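PDB 2F5X: BugD from Bordetella pertussis Tohama I, which binds aspartic acid as a periplasmic solute receptor, probably delivering its solute to a transporter of the tripartite tricarboxylate type. Local coordinates for residues G29-V34 with I237-W242; V111-I116 with G148-L153; I169-T174 with M178-G183. All coordinates share one frame; numbering follows the deposited sequence.

Contact 1. Residues G29-V34 with I237-W242. With ASP (aspartic acid), chain D.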
ATOM      1  N   GLY A  29       5.260  -7.522  -5.556  1.00  9.18           N
ATOM      2  CA  GLY A  29       3.948  -6.964  -5.265  1.00  8.79           C
ATOM      3  C   GLY A  29       3.899  -5.461  -5.503  1.00  8.38           C
ATOM      4  O   GLY A  29       4.806  -4.890  -6.100  1.00  9.48           O
ATOM      5  N   PRO A  30       2.829  -4.822  -5.048  1.00  7.97           N
ATOM      6  CA  PRO A  30       2.555  -3.420  -5.407  1.00  8.00           C
ATOM      7  C   PRO A  30       3.629  -2.444  -4.920  1.00  8.11           C
ATOM      8  O   PRO A  30       4.116  -1.625  -5.694  1.00  8.76           O
ATOM      9  CB  PRO A  30       1.189  -3.146  -4.771  1.00  7.54           C
ATOM     10  CG  PRO A  30       0.970  -4.248  -3.753  1.00  7.50           C
ATOM     11  CD  PRO A  30       1.776  -5.419  -4.209  1.00  7.48           C
ATOM     12  N   THR A  31       4.003  -2.531  -3.651  1.00  7.92           N
ATOM     13  CA  THR A  31       4.990  -1.599  -3.111  1.00  8.75           C
ATOM     14  C   THR A  31       6.374  -1.868  -3.696  1.00  8.60           C
ATOM     15  O   THR A  31       7.141  -0.939  -3.948  1.00  8.33           O
ATOM     16  CB  THR A  31       4.993  -1.666  -1.582  1.00  8.85           C
ATOM     17  OG1 THR A  31       3.695  -1.295  -1.109  1.00 11.34           O
ATOM     18  CG2 THR A  31       5.913  -0.596  -0.976  1.00  9.67           C
ATOM     19  N   ASP A  32       6.688  -3.141  -3.914  1.00  8.81           N
ATOM     20  CA  ASP A  32       7.941  -3.505  -4.584  1.00  9.07           C
ATOM     21  C   ASP A  32       8.025  -2.914  -6.000  1.00  9.40           C
ATOM     22  O   ASP A  32       9.090  -2.451  -6.435  1.00  9.06           O
ATOM     23  CB  ASP A  32       8.079  -5.031  -4.630  1.00  9.62           C
ATOM     24  CG  ASP A  32       9.441  -5.471  -5.107  1.00 10.41           C
ATOM     25  OD1 ASP A  32      10.457  -5.075  -4.477  1.00 11.71           O
ATOM     26  OD2 ASP A  32       9.588  -6.194  -6.111  1.00 11.78           O
ATOM     27  N   ASN A  33       6.901  -2.937  -6.714  1.00  9.69           N
ATOM     28  CA  ASN A  33       6.834  -2.376  -8.066  1.00 10.33           C
ATOM     29  C   ASN A  33       7.151  -0.881  -8.046  1.00 10.03           C
ATOM     30  O   ASN A  33       7.918  -0.395  -8.877  1.00 10.41           O
ATOM     31  CB  ASN A  33       5.461  -2.621  -8.700  1.00 10.91           C
ATOM     32  CG  ASN A  33       5.238  -4.084  -9.084  1.00 12.35           C
ATOM     33  OD1 ASN A  33       6.181  -4.872  -9.168  1.00 14.47           O
ATOM     34  ND2 ASN A  33       3.985  -4.444  -9.335  1.00 14.00           N
ATOM     35  N   VAL A  34       6.565  -0.160  -7.090  1.00  9.85           N
ATOM     36  CA  VAL A  34       6.845   1.268  -6.943  1.00  9.95           C
ATOM     37  C   VAL A  34       8.324   1.472  -6.605  1.00 10.29           C
ATOM     38  O   VAL A  34       9.008   2.295  -7.209  1.00 10.36           O
ATOM     39  CB  VAL A  34       5.956   1.911  -5.847  1.00  9.67           C
ATOM     40  CG1 VAL A  34       6.367   3.364  -5.593  1.00  9.43           C
ATOM     41  CG2 VAL A  34       4.487   1.839  -6.234  1.00 10.45           C
ATOM     42  N   ILE A 237      -4.035   4.539  -1.287  1.00  9.04           N
ATOM     43  CA  ILE A 237      -2.856   4.076  -0.565  1.00  8.40           C
ATOM     44  C   ILE A 237      -1.671   4.972  -0.910  1.00  8.10           C
ATOM     45  O   ILE A 237      -0.940   4.728  -1.881  1.00  8.19           O
ATOM     46  CB  ILE A 237      -2.607   2.583  -0.868  1.00  8.11           C
ATOM     47  CG1 ILE A 237      -3.827   1.746  -0.429  1.00  7.88           C
ATOM     48  CG2 ILE A 237      -1.329   2.064  -0.174  1.00  9.08           C
ATOM     49  CD1 ILE A 237      -4.219   1.854   1.058  1.00  7.45           C
ATOM     50  N   TRP A 238      -1.516   6.040  -0.132  1.00  8.21           N
ATOM     51  CA  TRP A 238      -0.357   6.903  -0.289  1.00  7.84           C
ATOM     52  C   TRP A 238       0.873   6.146   0.195  1.00  8.33           C
ATOM     53  O   TRP A 238       0.776   5.236   1.028  1.00  8.49           O
ATOM     54  CB  TRP A 238      -0.524   8.229   0.476  1.00  7.69           C
ATOM     55  CG  TRP A 238      -0.854   8.051   1.940  1.00  8.09           C
ATOM     56  CD1 TRP A 238      -2.101   8.019   2.505  1.00  7.90           C
ATOM     57  CD2 TRP A 238       0.078   7.908   3.018  1.00  8.38           C
ATOM     58  NE1 TRP A 238      -2.001   7.848   3.869  1.00  8.72           N
ATOM     59  CE2 TRP A 238      -0.674   7.789   4.213  1.00  9.99           C
ATOM     60  CE3 TRP A 238       1.486   7.875   3.099  1.00  8.93           C
ATOM     61  CZ2 TRP A 238      -0.072   7.633   5.471  1.00  9.84           C
ATOM     62  CZ3 TRP A 238       2.088   7.724   4.357  1.00  9.68           C
ATOM     63  CH2 TRP A 238       1.306   7.596   5.522  1.00 10.75           C
ATOM     64  N   HIS A 239       2.017   6.509  -0.369  1.00  8.48           N
ATOM     65  CA  HIS A 239       3.310   5.932  -0.017  1.00  8.67           C
ATOM     66  C   HIS A 239       4.237   7.076   0.402  1.00  9.21           C
ATOM     67  O   HIS A 239       4.183   8.175  -0.175  1.00  8.96           O
ATOM     68  CB  HIS A 239       3.944   5.235  -1.229  1.00  8.58           C
ATOM     69  CG  HIS A 239       3.362   3.885  -1.552  1.00  8.40           C
ATOM     70  ND1 HIS A 239       2.027   3.681  -1.832  1.00  9.21           N
ATOM     71  CD2 HIS A 239       3.959   2.675  -1.678  1.00  9.09           C
ATOM     72  CE1 HIS A 239       1.824   2.403  -2.096  1.00  9.98           C
ATOM     73  NE2 HIS A 239       2.981   1.770  -2.011  1.00  9.66           N
ATOM     74  N   GLY A 240       5.088   6.803   1.392  1.00  8.95           N
ATOM     75  CA  GLY A 240       6.076   7.764   1.861  1.00  9.09           C
ATOM     76  C   GLY A 240       7.466   7.158   1.910  1.00  9.45           C
ATOM     77  O   GLY A 240       7.633   5.939   1.828  1.00  9.45           O
HETATM   78  N   MSE A 241       8.468   8.020   2.043  1.00  9.53           N
HETATM   79  CA  MSE A 241       9.841   7.589   2.209  1.00 10.16           C
HETATM   80  C   MSE A 241      10.366   8.223   3.493  1.00  9.98           C
HETATM   81  O   MSE A 241      10.157   9.408   3.716  1.00  9.70           O
HETATM   82  CB  MSE A 241      10.690   8.017   1.007  1.00 10.65           C
HETATM   83  CG  MSE A 241      12.157   7.667   1.145  1.00 13.55           C
HETATM   84 SE   MSE A 241      13.120   8.194  -0.436  1.00 22.78          SE
HETATM   85  CE  MSE A 241      12.417   6.958  -1.596  1.00 19.81           C
ATOM     86  N   TRP A 242      11.017   7.416   4.331  1.00  9.42           N
ATOM     87  CA  TRP A 242      11.538   7.869   5.621  1.00  9.61           C
ATOM     88  C   TRP A 242      12.976   7.398   5.830  1.00  9.73           C
ATOM     89  O   TRP A 242      13.384   6.360   5.296  1.00  9.99           O
ATOM     90  CB  TRP A 242      10.722   7.248   6.756  1.00  9.02           C
ATOM     91  CG  TRP A 242       9.282   7.678   6.949  1.00  9.25           C
ATOM     92  CD1 TRP A 242       8.818   8.611   7.844  1.00  9.30           C
ATOM     93  CD2 TRP A 242       8.119   7.107   6.338  1.00  8.82           C
ATOM     94  NE1 TRP A 242       7.446   8.676   7.802  1.00  9.65           N
ATOM     95  CE2 TRP A 242       6.985   7.760   6.891  1.00  9.42           C
ATOM     96  CE3 TRP A 242       7.913   6.114   5.367  1.00  9.33           C
ATOM     97  CZ2 TRP A 242       5.674   7.459   6.501  1.00  8.99           C
ATOM     98  CZ3 TRP A 242       6.601   5.805   4.989  1.00  8.97           C
ATOM     99  CH2 TRP A 242       5.502   6.487   5.546  1.00  9.80           C
TER
HETATM  100  N   ASP D 901       1.516  -3.037  -0.426  1.00  7.83           N
HETATM  101  CA  ASP D 901       1.659  -4.452   0.028  1.00  7.79           C
HETATM  102  C   ASP D 901       2.658  -5.220  -0.824  1.00  8.12           C
HETATM  103  O   ASP D 901       2.602  -6.462  -0.900  1.00  8.63           O
HETATM  104  CB  ASP D 901       0.311  -5.159   0.007  1.00  7.59           C
HETATM  105  CG  ASP D 901      -0.653  -4.592   1.017  1.00  7.57           C
HETATM  106  OD1 ASP D 901      -1.854  -4.941   0.936  1.00  7.40           O
HETATM  107  OD2 ASP D 901      -0.292  -3.797   1.923  1.00  8.41           O
HETATM  108  OXT ASP D 901       3.513  -4.579  -1.437  1.00  8.21           O
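The imidazole of His239 has two partners at its edge: Thr31 OG1, near the ring plane and 3.3 Å from NE2, and Ile237 O, in the plane and 3.1 Å from ND1. Val34 CG2 approaches the ring obliquely, and the ring of His81 meets that of His239 edge-to-face. The ND1 bond folds back onto the same strand, reaching Ile237 O from above its carbonyl plane; it restrains the rotation of the ring with NE2 directed at Thr31. Either Thr31 OG1 or His239 NE2 could donate in the bond between them. Here the start of helix 30-46, with Gly29 as N-cap, faces strand 236-244, an arrangement in keeping with the periplasmic binding protein fold, where helix N termini face the solute. With OG1 beside its own backbone N (chi1 -61°), Thr31 offers two adjacent groups to the bound aspartic acid. Its N donates to the ligand's OXT over 3.1 Å, while the ligand's amino N donates to Thr31 OG1 over 2.9 Å. His239 is thus a second-shell residue, holding a hydroxyl that itself touches the ligand. The ring of Pro30 lies against the ligand's alpha-carboxylate, its CD 3.4 Å from OXT.

Contact 2. Residues V111-I116 with G148-L153. With ASP (aspartic acid), chain D.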
ATOM      1  N   VAL A 111      -2.050   5.345  -4.560  1.00  9.04           N
ATOM      2  CA  VAL A 111      -2.483   4.201  -5.379  1.00  8.83           C
ATOM      3  C   VAL A 111      -3.891   3.767  -5.001  1.00  9.03           C
ATOM      4  O   VAL A 111      -4.155   3.492  -3.833  1.00  9.43           O
ATOM      5  CB  VAL A 111      -1.501   3.005  -5.222  1.00  8.58           C
ATOM      6  CG1 VAL A 111      -1.811   1.868  -6.221  1.00  8.30           C
ATOM      7  CG2 VAL A 111      -0.050   3.485  -5.399  1.00  8.62           C
ATOM      8  N   PRO A 112      -4.788   3.660  -5.983  1.00  8.93           N
ATOM      9  CA  PRO A 112      -6.149   3.191  -5.707  1.00  9.15           C
ATOM     10  C   PRO A 112      -6.193   1.673  -5.606  1.00  9.16           C
ATOM     11  O   PRO A 112      -5.232   0.990  -5.985  1.00  8.90           O
ATOM     12  CB  PRO A 112      -6.942   3.689  -6.921  1.00 10.07           C
ATOM     13  CG  PRO A 112      -5.931   3.689  -8.055  1.00 10.14           C
ATOM     14  CD  PRO A 112      -4.592   3.985  -7.411  1.00  9.12           C
HETATM   15  N   MSE A 113      -7.291   1.153  -5.079  1.00  8.81           N
HETATM   16  CA  MSE A 113      -7.446  -0.292  -4.952  1.00  9.08           C
HETATM   17  C   MSE A 113      -8.612  -0.847  -5.781  1.00  8.72           C
HETATM   18  O   MSE A 113      -9.542  -0.112  -6.150  1.00  8.86           O
HETATM   19  CB  MSE A 113      -7.542  -0.677  -3.476  1.00  8.30           C
HETATM   20  CG  MSE A 113      -6.330  -0.177  -2.674  1.00 10.39           C
HETATM   21 SE   MSE A 113      -6.456  -0.675  -0.837  1.00 13.62          SE
HETATM   22  CE  MSE A 113      -5.938  -2.576  -1.076  1.00 10.57           C
ATOM     23  N   THR A 114      -8.522  -2.140  -6.089  1.00  8.67           N
ATOM     24  CA  THR A 114      -9.552  -2.872  -6.812  1.00  8.87           C
ATOM     25  C   THR A 114     -10.011  -4.063  -5.995  1.00  9.09           C
ATOM     26  O   THR A 114      -9.179  -4.791  -5.439  1.00  8.92           O
ATOM     27  CB  THR A 114      -8.998  -3.424  -8.151  1.00  8.56           C
ATOM     28  OG1 THR A 114      -7.776  -4.145  -7.902  1.00  9.03           O
ATOM     29  CG2 THR A 114      -8.601  -2.277  -9.088  1.00  8.58           C
ATOM     30  N   ILE A 115     -11.328  -4.265  -5.936  1.00  9.14           N
ATOM     31  CA  ILE A 115     -11.911  -5.477  -5.355  1.00  9.75           C
ATOM     32  C   ILE A 115     -11.927  -6.530  -6.455  1.00  9.07           C
ATOM     33  O   ILE A 115     -12.570  -6.334  -7.485  1.00  8.74           O
ATOM     34  CB  ILE A 115     -13.358  -5.218  -4.850  1.00 10.04           C
ATOM     35  CG1 ILE A 115     -13.405  -4.059  -3.841  1.00 13.84           C
ATOM     36  CG2 ILE A 115     -14.002  -6.527  -4.286  1.00 11.00           C
ATOM     37  CD1 ILE A 115     -13.057  -4.424  -2.463  1.00 19.22           C
ATOM     38  N   ILE A 116     -11.201  -7.625  -6.239  1.00  8.17           N
ATOM     39  CA  ILE A 116     -11.071  -8.677  -7.242  1.00  8.50           C
ATOM     40  C   ILE A 116     -11.360 -10.049  -6.639  1.00  8.22           C
ATOM     41  O   ILE A 116     -11.366 -10.222  -5.415  1.00  7.75           O
ATOM     42  CB  ILE A 116      -9.648  -8.681  -7.895  1.00  7.89           C
ATOM     43  CG1 ILE A 116      -8.546  -8.940  -6.846  1.00  8.37           C
ATOM     44  CG2 ILE A 116      -9.393  -7.401  -8.704  1.00  9.15           C
ATOM     45  CD1 ILE A 116      -7.167  -9.207  -7.479  1.00  8.67           C
ATOM     46  N   GLY A 148      -2.441  -4.453   9.320  1.00  7.36           N
ATOM     47  CA  GLY A 148      -1.585  -3.312   9.007  1.00  7.67           C
ATOM     48  C   GLY A 148      -1.383  -3.061   7.519  1.00  7.49           C
ATOM     49  O   GLY A 148      -0.904  -1.997   7.139  1.00  8.42           O
ATOM     50  N   ALA A 149      -1.736  -4.029   6.674  1.00  7.46           N
ATOM     51  CA  ALA A 149      -1.542  -3.894   5.227  1.00  7.38           C
ATOM     52  C   ALA A 149      -2.636  -3.038   4.590  1.00  7.30           C
ATOM     53  O   ALA A 149      -3.679  -2.798   5.201  1.00  7.41           O
ATOM     54  CB  ALA A 149      -1.501  -5.283   4.564  1.00  7.55           C
ATOM     55  N   ALA A 150      -2.402  -2.604   3.352  1.00  7.32           N
ATOM     56  CA  ALA A 150      -3.412  -1.886   2.571  1.00  7.51           C
ATOM     57  C   ALA A 150      -4.599  -2.811   2.313  1.00  7.64           C
ATOM     58  O   ALA A 150      -5.764  -2.421   2.466  1.00  7.94           O
ATOM     59  CB  ALA A 150      -2.809  -1.407   1.243  1.00  7.46           C
ATOM     60  N   SER A 151      -4.292  -4.049   1.937  1.00  7.20           N
ATOM     61  CA  SER A 151      -5.317  -5.050   1.676  1.00  7.46           C
ATOM     62  C   SER A 151      -6.076  -5.407   2.949  1.00  7.28           C
ATOM     63  O   SER A 151      -7.229  -5.821   2.885  1.00  7.73           O
ATOM     64  CB  SER A 151      -4.698  -6.306   1.043  1.00  6.84           C
ATOM     65  OG  SER A 151      -3.614  -6.795   1.819  1.00  8.12           O
ATOM     66  N   HIS A 152      -5.429  -5.241   4.103  1.00  7.62           N
ATOM     67  CA  HIS A 152      -6.101  -5.450   5.387  1.00  7.80           C
ATOM     68  C   HIS A 152      -7.106  -4.334   5.678  1.00  8.00           C
ATOM     69  O   HIS A 152      -8.245  -4.610   6.074  1.00  8.00           O
ATOM     70  CB  HIS A 152      -5.091  -5.570   6.532  1.00  8.02           C
ATOM     71  CG  HIS A 152      -5.722  -5.503   7.890  1.00  8.17           C
ATOM     72  ND1 HIS A 152      -5.654  -4.382   8.688  1.00  8.53           N
ATOM     73  CD2 HIS A 152      -6.451  -6.416   8.581  1.00  7.63           C
ATOM     74  CE1 HIS A 152      -6.328  -4.599   9.804  1.00  8.63           C
ATOM     75  NE2 HIS A 152      -6.820  -5.828   9.766  1.00  8.03           N
ATOM     76  N   LEU A 153      -6.677  -3.084   5.490  1.00  8.17           N
ATOM     77  CA  LEU A 153      -7.554  -1.932   5.682  1.00  8.19           C
ATOM     78  C   LEU A 153      -8.787  -2.029   4.778  1.00  8.08           C
ATOM     79  O   LEU A 153      -9.930  -1.942   5.248  1.00  8.25           O
ATOM     80  CB  LEU A 153      -6.794  -0.620   5.423  1.00  8.24           C
ATOM     81  CG  LEU A 153      -7.657   0.652   5.299  1.00  9.01           C
ATOM     82  CD1 LEU A 153      -8.412   0.936   6.618  1.00 10.85           C
ATOM     83  CD2 LEU A 153      -6.804   1.833   4.908  1.00  9.58           C
TER
HETATM   84  N   ASP D 901       1.516  -3.037  -0.426  1.00  7.83           N
HETATM   85  CA  ASP D 901       1.659  -4.452   0.028  1.00  7.79           C
HETATM   86  C   ASP D 901       2.658  -5.220  -0.824  1.00  8.12           C
HETATM   87  O   ASP D 901       2.602  -6.462  -0.900  1.00  8.63           O
HETATM   88  CB  ASP D 901       0.311  -5.159   0.007  1.00  7.59           C
HETATM   89  CG  ASP D 901      -0.653  -4.592   1.017  1.00  7.57           C
HETATM   90  OD1 ASP D 901      -1.854  -4.941   0.936  1.00  7.40           O
HETATM   91  OD2 ASP D 901      -0.292  -3.797   1.923  1.00  8.41           O
HETATM   92  OXT ASP D 901       3.513  -4.579  -1.437  1.00  8.21           O
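Strand segment 111-116 meets Ala150 and Ser151 through Met113, a selenomethionine in this crystal, which follows two residues after Val111. Val111 is paired through its backbone with Ile237 of the neighbouring strand 236-244. From Met113 the side chain runs out extended at chi2 and then bends at chi3 (77°), laying its terminal CE on the first turn of helix 150-162. CE sits 3.5 Å from Ala150 O and 4.1 Å from Ala150 CB, and it lies 3.7 Å from Ser151 N. Farther along, Thr114 turns its hydroxyl to Asp191 O and to Thr196, and Ile116 packs on Met178 and Leu181. The turn against which Met113 packs is the one that grips the side-chain carboxylate of the bound aspartic acid. Ala149 is the N-cap. Ala150 N donates to the ligand's OD2 over 2.8 Å, and the ligand's OD1 takes two bonds, from Ser151 N at 2.8 Å and from Ser151 OG at 2.7 Å. Ser151 OG is also bonded to Ala145 N, which steadies the hydroxyl. Chemically, an apolar methyl backs the helix turn while its amides and a hydroxyl point at the anion, so the positive end of the helix dipole would probably stabilise the ligand's negative charge.

Contact 3. Residues I169-T174 with M178-G183. With ASP (aspartic acid), chain D.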
ATOM      1  N   ILE A 169      -7.121 -14.860   5.273  1.00  9.21           N
ATOM      2  CA  ILE A 169      -5.814 -15.490   5.172  1.00  9.75           C
ATOM      3  C   ILE A 169      -4.744 -14.426   4.941  1.00  9.14           C
ATOM      4  O   ILE A 169      -4.760 -13.753   3.905  1.00  8.93           O
ATOM      5  CB  ILE A 169      -5.793 -16.535   4.025  1.00 10.06           C
ATOM      6  CG1 ILE A 169      -6.915 -17.571   4.198  1.00 12.08           C
ATOM      7  CG2 ILE A 169      -4.418 -17.215   3.953  1.00 11.17           C
ATOM      8  CD1 ILE A 169      -7.196 -18.386   2.946  1.00 15.96           C
ATOM      9  N   PRO A 170      -3.832 -14.255   5.900  1.00  9.66           N
ATOM     10  CA  PRO A 170      -2.750 -13.270   5.763  1.00  9.80           C
ATOM     11  C   PRO A 170      -1.489 -13.819   5.070  1.00  9.88           C
ATOM     12  O   PRO A 170      -1.082 -14.977   5.301  1.00 10.53           O
ATOM     13  CB  PRO A 170      -2.455 -12.892   7.218  1.00 10.44           C
ATOM     14  CG  PRO A 170      -2.637 -14.215   7.958  1.00 10.56           C
ATOM     15  CD  PRO A 170      -3.779 -14.945   7.206  1.00  9.69           C
ATOM     16  N   TYR A 171      -0.911 -12.988   4.204  1.00  9.64           N
ATOM     17  CA  TYR A 171       0.311 -13.294   3.458  1.00  9.56           C
ATOM     18  C   TYR A 171       1.359 -12.220   3.745  1.00  9.93           C
ATOM     19  O   TYR A 171       1.032 -11.170   4.302  1.00 10.03           O
ATOM     20  CB  TYR A 171       0.015 -13.307   1.955  1.00  9.41           C
ATOM     21  CG  TYR A 171      -0.914 -14.416   1.511  1.00  9.38           C
ATOM     22  CD1 TYR A 171      -0.405 -15.586   0.958  1.00  9.99           C
ATOM     23  CD2 TYR A 171      -2.301 -14.285   1.627  1.00  8.51           C
ATOM     24  CE1 TYR A 171      -1.255 -16.615   0.534  1.00 10.11           C
ATOM     25  CE2 TYR A 171      -3.157 -15.307   1.219  1.00 10.40           C
ATOM     26  CZ  TYR A 171      -2.626 -16.467   0.667  1.00  9.70           C
ATOM     27  OH  TYR A 171      -3.460 -17.477   0.263  1.00 11.58           O
ATOM     28  N   LYS A 172       2.609 -12.465   3.349  1.00 10.12           N
ATOM     29  CA  LYS A 172       3.685 -11.490   3.560  1.00 11.08           C
ATOM     30  C   LYS A 172       3.659 -10.354   2.541  1.00 10.95           C
ATOM     31  O   LYS A 172       4.559  -9.511   2.511  1.00 12.23           O
ATOM     32  CB  LYS A 172       5.051 -12.183   3.551  1.00 11.40           C
ATOM     33  CG  LYS A 172       5.330 -12.972   4.825  1.00 15.82           C
ATOM     34  CD  LYS A 172       6.647 -13.736   4.717  1.00 20.11           C
ATOM     35  CE  LYS A 172       7.098 -14.268   6.076  1.00 24.08           C
ATOM     36  NZ  LYS A 172       5.985 -14.791   6.923  1.00 27.65           N
ATOM     37  N   GLY A 173       2.650 -10.360   1.682  1.00 10.79           N
ATOM     38  CA  GLY A 173       2.486  -9.339   0.660  1.00  9.68           C
ATOM     39  C   GLY A 173       1.378  -9.774  -0.268  1.00  8.89           C
ATOM     40  O   GLY A 173       0.942 -10.927  -0.204  1.00  8.88           O
ATOM     41  N   THR A 174       0.896  -8.879  -1.124  1.00  8.27           N
ATOM     42  CA  THR A 174      -0.123  -9.334  -2.084  1.00  8.46           C
ATOM     43  C   THR A 174       0.438  -9.996  -3.334  1.00  8.91           C
ATOM     44  O   THR A 174      -0.337 -10.492  -4.146  1.00  9.99           O
ATOM     45  CB  THR A 174      -1.124  -8.232  -2.466  1.00  7.54           C
ATOM     46  OG1 THR A 174      -0.401  -7.068  -2.897  1.00  7.81           O
ATOM     47  CG2 THR A 174      -1.923  -7.795  -1.229  1.00  7.60           C
HETATM   48  N   MSE A 178      -1.702 -12.943  -4.445  1.00  9.41           N
HETATM   49  CA  MSE A 178      -2.128 -13.016  -5.847  1.00  9.97           C
HETATM   50  C   MSE A 178      -1.843 -14.385  -6.462  1.00 10.75           C
HETATM   51  O   MSE A 178      -2.672 -14.915  -7.219  1.00 10.60           O
HETATM   52  CB  MSE A 178      -1.461 -11.922  -6.691  1.00 10.00           C
HETATM   53  CG  MSE A 178      -1.858 -11.960  -8.166  1.00 10.02           C
HETATM   54 SE   MSE A 178      -3.749 -11.578  -8.497  1.00 12.15          SE
HETATM   55  CE  MSE A 178      -3.638  -9.594  -8.319  1.00 10.11           C
ATOM     56  N   ASN A 179      -0.680 -14.953  -6.138  1.00 11.53           N
ATOM     57  CA  ASN A 179      -0.353 -16.313  -6.571  1.00 13.21           C
ATOM     58  C   ASN A 179      -1.471 -17.280  -6.183  1.00 12.84           C
ATOM     59  O   ASN A 179      -1.925 -18.079  -7.003  1.00 13.03           O
ATOM     60  CB  ASN A 179       0.957 -16.793  -5.934  1.00 14.51           C
ATOM     61  CG  ASN A 179       2.188 -16.142  -6.529  1.00 19.20           C
ATOM     62  OD1 ASN A 179       3.131 -15.793  -5.798  1.00 24.29           O
ATOM     63  ND2 ASN A 179       2.210 -15.988  -7.856  1.00 22.87           N
ATOM     64  N   ASP A 180      -1.902 -17.209  -4.928  1.00 12.13           N
ATOM     65  CA  ASP A 180      -2.946 -18.099  -4.444  1.00 12.35           C
ATOM     66  C   ASP A 180      -4.299 -17.782  -5.077  1.00 12.29           C
ATOM     67  O   ASP A 180      -5.083 -18.696  -5.357  1.00 12.37           O
ATOM     68  CB  ASP A 180      -3.042 -18.068  -2.918  1.00 12.47           C
ATOM     69  CG  ASP A 180      -2.157 -19.105  -2.254  1.00 13.81           C
ATOM     70  OD1 ASP A 180      -1.364 -19.773  -2.956  1.00 17.09           O
ATOM     71  OD2 ASP A 180      -2.201 -19.330  -1.032  1.00 14.64           O
ATOM     72  N   LEU A 181      -4.577 -16.499  -5.311  1.00 11.51           N
ATOM     73  CA  LEU A 181      -5.836 -16.118  -5.951  1.00 12.31           C
ATOM     74  C   LEU A 181      -5.885 -16.661  -7.379  1.00 12.67           C
ATOM     75  O   LEU A 181      -6.884 -17.262  -7.799  1.00 12.96           O
ATOM     76  CB  LEU A 181      -6.011 -14.594  -5.942  1.00 12.47           C
ATOM     77  CG  LEU A 181      -7.366 -14.051  -6.397  1.00 13.90           C
ATOM     78  CD1 LEU A 181      -8.328 -14.024  -5.235  1.00 17.39           C
ATOM     79  CD2 LEU A 181      -7.193 -12.638  -6.942  1.00 17.74           C
ATOM     80  N   LEU A 182      -4.790 -16.477  -8.114  1.00 12.86           N
ATOM     81  CA  LEU A 182      -4.682 -17.024  -9.466  1.00 13.51           C
ATOM     82  C   LEU A 182      -4.771 -18.546  -9.458  1.00 14.25           C
ATOM     83  O   LEU A 182      -5.307 -19.144 -10.397  1.00 15.15           O
ATOM     84  CB  LEU A 182      -3.384 -16.573 -10.145  1.00 13.50           C
ATOM     85  CG  LEU A 182      -3.270 -15.086 -10.477  1.00 13.26           C
ATOM     86  CD1 LEU A 182      -1.843 -14.759 -10.919  1.00 13.01           C
ATOM     87  CD2 LEU A 182      -4.264 -14.664 -11.543  1.00 15.91           C
ATOM     88  N   GLY A 183      -4.279 -19.159  -8.386  1.00 14.65           N
ATOM     89  CA  GLY A 183      -4.300 -20.607  -8.231  1.00 15.27           C
ATOM     90  C   GLY A 183      -5.614 -21.135  -7.688  1.00 15.69           C
ATOM     91  O   GLY A 183      -5.756 -22.346  -7.480  1.00 16.01           O
TER
HETATM   92  N   ASP D 901       1.516  -3.037  -0.426  1.00  7.83           N
HETATM   93  CA  ASP D 901       1.659  -4.452   0.028  1.00  7.79           C
HETATM   94  C   ASP D 901       2.658  -5.220  -0.824  1.00  8.12           C
HETATM   95  O   ASP D 901       2.602  -6.462  -0.900  1.00  8.63           O
HETATM   96  CB  ASP D 901       0.311  -5.159   0.007  1.00  7.59           C
HETATM   97  CG  ASP D 901      -0.653  -4.592   1.017  1.00  7.57           C
HETATM   98  OD1 ASP D 901      -1.854  -4.941   0.936  1.00  7.40           O
HETATM   99  OD2 ASP D 901      -0.292  -3.797   1.923  1.00  8.41           O
HETATM  100  OXT ASP D 901       3.513  -4.579  -1.437  1.00  8.21           O
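Tyr171 and Asp180 meet through their side chains, and a backbone bond between Thr174 and Met178 gives residues 169-174 and 178-183 a second link. Tyr171 OH donates to Asp180 OD2 over 2.6 Å, and OD2 accepts on its anti lone pair, the one pointing away from the other carboxylate oxygen. This OD2 lies in the plane of the phenol ring and at its edge, but the two flat groups themselves are turned 83° apart. The phenol oxygen also passes 3.3 Å from Asp180 CB. In the other bond Met178 N donates to Thr174 O over 2.8 Å. It is an i to i+4 bond in the first turn of helix 174-182.

Strand 167-170, this helix and strand 188-192 form a beta-alpha-beta crossover, with strand 141-144 lying between the two parallel strands. As in many binding proteins of this fold, the loop before the helix meets the solute: Gly173 is the N-cap, and Thr174 N donates to the O of the bound aspartic acid over 3.0 Å. Lacking a side chain, Gly173 can bring its CA within 3.3 Å of that oxygen. Thr174 CG2 reaches the other end of the ligand, 3.6 Å from OD1.

Farther out, Thr174 OG1 is hydrogen-bonded to Asp191 OD1, consistent with the torsion (chi1 52°) that turns CG2 toward the ligand. Backbone bonds from Tyr171 to Asn144 and from Lys172 to Ala26 hold the loop just before Gly173. The Met178 chain leaves with CG anti to its backbone N (chi1 179°), then bends twice, carrying its end away from the loop to pack against Asn195, Thr196 and Gln199 of helix 193-201.

How the contacts relate
From the N terminus, contact 1 opens at the start of helix 30-46, from its N-cap Gly29, and closes only when the chain returns 203 residues later on strand 236-244. Contacts 2 and 3 both fall within that long excursion and follow one another without crossing. Contact 2 opens on strand 102-117 and closes 32 residues on at helix 150-162; contact 3 spans only the first turns of helix 174-182, tying the loop after strand 167-170 to that helix. Ile237 CD1 packs on Ala150 CB to join contacts 1 and 2, while Ser151 OG lies against Thr174 CG2 to join contacts 2 and 3. The N-terminal ends of three helices, one from each contact, converge on the same aspartic acid.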